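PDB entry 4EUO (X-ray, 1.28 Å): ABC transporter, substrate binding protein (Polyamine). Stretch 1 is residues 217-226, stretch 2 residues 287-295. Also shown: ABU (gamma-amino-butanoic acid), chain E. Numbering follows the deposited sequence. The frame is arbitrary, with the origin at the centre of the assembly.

Stretch 1 (217-226) SWAQNITAAD
Stretch 2, residues 287-295: ESQVNADMN

A strand of stretch 1 that includes I222 and T223 runs parallel to strand 289-291 of stretch 2. Their axes cross at -35° and approach to 4.6 Å. The register is N221 with Q289, I222 with V290 and T223 with N291, with CA-CA distances of 4.8 to 4.9 Å.

Three backbone hydrogen bonds form the ladder, the first two near straight and the last bent at 144°: V290 N to N221 O (2.8 Å), T223 N to V290 O (2.8 Å) and A292 N to T223 O (2.9 Å).

Before the strand, a type II turn runs from W218 to N221, with Q220 at 55/35. N221 N closes it on W218 O at 3.0 Å, and N221 ND2 (chi1 p) also binds W218 O, at 2.8 Å. S288 (chi1 t) fits against this turn. Q220 N donates to S288 OG at 3.2 Å.

One sheet face carries N221, T223, Q289 and N291, and is polar. Q289 (t, t) reaches across so that NE2 donates to N221 OD1 at 2.9 Å; the same NE2 lies 3.3 Å from T223 CG2. N291 ND2 (chi1 m) donates to T223 OG1 (chi1 p) at 2.8 Å. Water 2 links T223 OG1 (2.8 Å) and A292 O (2.9 Å).

The other face is apolar. I222 (m, t) puts CG1 4.2 Å from V290 CB, while its CG2 meets the small bump of A292 CB at 3.8 Å. V290 (t) rests CG2 on Q220 CB at 4.0 Å.

Farther on, M294 (m, t, m) points toward stretch 1. Its SD lies 4.0 Å from A224 CB, and its CE 3.9 Å from A225 CB. The methyls of A224 and A225 thus lie against the thioether end of M294, packing beyond the ladder. A225 N makes a weak hydrogen bond to M294 SD at 3.5 Å.

Beyond the contact, D226 OD1 accepts from ABU N at 2.8 Å.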

# COMPACT_ATOMS: atom_id res chain seq x y z
N SER A 217 -3.24 -10.63 -12.67
CA SER A 217 -1.98 -11.27 -13.04
C SER A 217 -0.93 -10.89 -12.00
O SER A 217 -0.70 -9.68 -11.78
CB SER A 217 -1.50 -10.86 -14.43
OG SER A 217 -0.21 -11.44 -14.62
N TRP A 218 -0.29 -11.90 -11.41
CA TRP A 218 0.77 -11.72 -10.42
C TRP A 218 2.16 -11.78 -11.07
O TRP A 218 3.17 -11.82 -10.34
CB TRP A 218 0.67 -12.79 -9.34
CG TRP A 218 -0.57 -12.66 -8.50
CD1 TRP A 218 -1.80 -13.22 -8.73
CD2 TRP A 218 -0.66 -11.98 -7.25
NE1 TRP A 218 -2.65 -12.91 -7.70
CE2 TRP A 218 -1.98 -12.16 -6.77
CE3 TRP A 218 0.25 -11.26 -6.46
CZ2 TRP A 218 -2.40 -11.63 -5.55
CZ3 TRP A 218 -0.16 -10.75 -5.25
CH2 TRP A 218 -1.48 -10.91 -4.82
N ALA A 219 2.23 -11.74 -12.42
CA ALA A 219 3.53 -11.82 -13.08
C ALA A 219 4.36 -10.56 -12.77
O ALA A 219 3.98 -9.45 -13.10
CB ALA A 219 3.34 -11.99 -14.59
N GLN A 220 5.54 -10.77 -12.18
CA GLN A 220 6.43 -9.69 -11.72
C GLN A 220 5.68 -8.74 -10.76
O GLN A 220 5.93 -7.54 -10.76
CB GLN A 220 7.11 -8.91 -12.86
CG GLN A 220 7.97 -9.79 -13.76
CD GLN A 220 8.54 -8.94 -14.86
OE1 GLN A 220 7.83 -8.29 -15.62
NE2 GLN A 220 9.86 -8.86 -14.93
N ASN A 221 4.78 -9.27 -9.96
CA ASN A 221 4.03 -8.41 -9.00
C ASN A 221 5.06 -7.68 -8.14
O ASN A 221 6.09 -8.26 -7.80
CB ASN A 221 3.05 -9.22 -8.20
CG ASN A 221 3.65 -10.17 -7.20
OD1 ASN A 221 3.85 -9.83 -6.03
ND2 ASN A 221 3.89 -11.44 -7.63
N ILE A 222 4.78 -6.42 -7.80
CA ILE A 222 5.76 -5.58 -7.11
C ILE A 222 5.33 -5.42 -5.67
O ILE A 222 4.28 -4.82 -5.39
CB ILE A 222 5.87 -4.24 -7.83
CG1 ILE A 222 6.32 -4.43 -9.30
CG2 ILE A 222 6.82 -3.29 -7.05
CD1 ILE A 222 6.04 -3.16 -10.12
N THR A 223 6.15 -5.93 -4.73
CA THR A 223 5.77 -5.88 -3.32
C THR A 223 6.24 -4.63 -2.63
O THR A 223 7.23 -3.99 -3.02
CB THR A 223 6.34 -7.07 -2.53
OG1 THR A 223 7.77 -6.99 -2.53
CG2 THR A 223 5.95 -8.37 -3.11
N ALA A 224 5.50 -4.27 -1.58
CA ALA A 224 5.81 -3.17 -0.69
C ALA A 224 5.03 -3.40 0.60
O ALA A 224 4.34 -4.42 0.72
CB ALA A 224 5.47 -1.81 -1.33
N ALA A 225 5.17 -2.51 1.58
CA ALA A 225 4.41 -2.68 2.80
C ALA A 225 3.97 -1.34 3.30
O ALA A 225 4.65 -0.33 3.08
CB ALA A 225 5.24 -3.39 3.88
N ASP A 226 2.84 -1.33 4.00
CA ASP A 226 2.42 -0.15 4.74
C ASP A 226 2.93 -0.29 6.17
O ASP A 226 3.28 -1.39 6.63
CB ASP A 226 0.91 0.02 4.75
CG ASP A 226 0.36 0.73 3.52
OD1 ASP A 226 1.09 0.86 2.51
OD2 ASP A 226 -0.82 1.19 3.57
N GLU A 287 6.50 -16.92 -7.55
CA GLU A 287 7.00 -17.51 -8.82
C GLU A 287 7.74 -16.46 -9.65
O GLU A 287 8.86 -16.68 -10.14
CB GLU A 287 5.83 -18.07 -9.64
CG GLU A 287 6.22 -18.96 -10.82
CD GLU A 287 5.08 -19.86 -11.25
OE1 GLU A 287 4.90 -20.93 -10.62
OE2 GLU A 287 4.34 -19.48 -12.19
N SER A 288 7.12 -15.29 -9.78
CA SER A 288 7.71 -14.19 -10.53
C SER A 288 7.28 -12.96 -9.77
O SER A 288 6.15 -12.48 -9.92
CB SER A 288 7.14 -14.16 -11.94
OG SER A 288 7.68 -13.05 -12.63
N GLN A 289 8.16 -12.47 -8.92
CA GLN A 289 7.86 -11.35 -8.03
C GLN A 289 9.06 -10.41 -7.96
O GLN A 289 10.23 -10.85 -8.00
CB GLN A 289 7.54 -11.91 -6.64
CG GLN A 289 7.08 -10.86 -5.61
CD GLN A 289 6.59 -11.51 -4.38
OE1 GLN A 289 7.37 -12.10 -3.62
NE2 GLN A 289 5.30 -11.41 -4.10
N VAL A 290 8.77 -9.12 -7.80
CA VAL A 290 9.78 -8.05 -7.68
C VAL A 290 9.56 -7.37 -6.34
O VAL A 290 8.41 -7.10 -5.98
CB VAL A 290 9.59 -7.07 -8.86
CG1 VAL A 290 10.52 -5.87 -8.74
CG2 VAL A 290 9.82 -7.78 -10.20
N ASN A 291 10.60 -7.06 -5.58
CA ASN A 291 10.43 -6.43 -4.30
C ASN A 291 10.83 -4.97 -4.40
O ASN A 291 11.99 -4.68 -4.64
CB ASN A 291 11.28 -7.17 -3.26
CG ASN A 291 10.95 -8.64 -3.22
OD1 ASN A 291 11.82 -9.49 -3.46
ND2 ASN A 291 9.71 -8.99 -2.95
N ALA A 292 9.88 -4.04 -4.25
CA ALA A 292 10.26 -2.64 -4.26
C ALA A 292 11.10 -2.34 -3.04
O ALA A 292 10.93 -2.94 -1.96
CB ALA A 292 9.02 -1.74 -4.30
N ASP A 293 12.02 -1.40 -3.20
CA ASP A 293 12.94 -1.05 -2.11
C ASP A 293 12.48 0.25 -1.48
O ASP A 293 12.74 1.35 -1.99
CB ASP A 293 14.36 -0.93 -2.64
CG ASP A 293 15.40 -0.75 -1.56
OD1 ASP A 293 15.03 -0.32 -0.45
OD2 ASP A 293 16.57 -1.10 -1.81
N MET A 294 11.75 0.11 -0.39
CA MET A 294 11.21 1.29 0.28
C MET A 294 12.26 2.09 1.00
O MET A 294 12.06 3.29 1.18
CB MET A 294 10.09 0.92 1.24
CG MET A 294 8.89 0.24 0.51
SD MET A 294 7.50 0.04 1.61
CE MET A 294 8.15 -1.05 2.85
N ASN A 295 13.38 1.46 1.38
CA ASN A 295 14.46 2.21 2.02
C ASN A 295 15.17 3.09 0.99
O ASN A 295 15.48 4.25 1.27
CB ASN A 295 15.41 1.25 2.69
CG ASN A 295 14.79 0.63 3.92
OD1 ASN A 295 14.89 -0.58 4.15
ND2 ASN A 295 14.10 1.45 4.71
N ABU E . -0.63 1.78 0.56
CD ABU E . -1.44 0.59 0.27
CB ABU E . -2.91 0.84 0.52
CG ABU E . -3.67 -0.41 0.23
C ABU E . -5.18 -0.28 0.31
O ABU E . -5.91 -1.23 -0.27
OXT ABU E . -5.79 0.77 0.82
O HOH W 1 4.25 -14.69 -9.60
O HOH W 2 9.26 -5.11 -1.07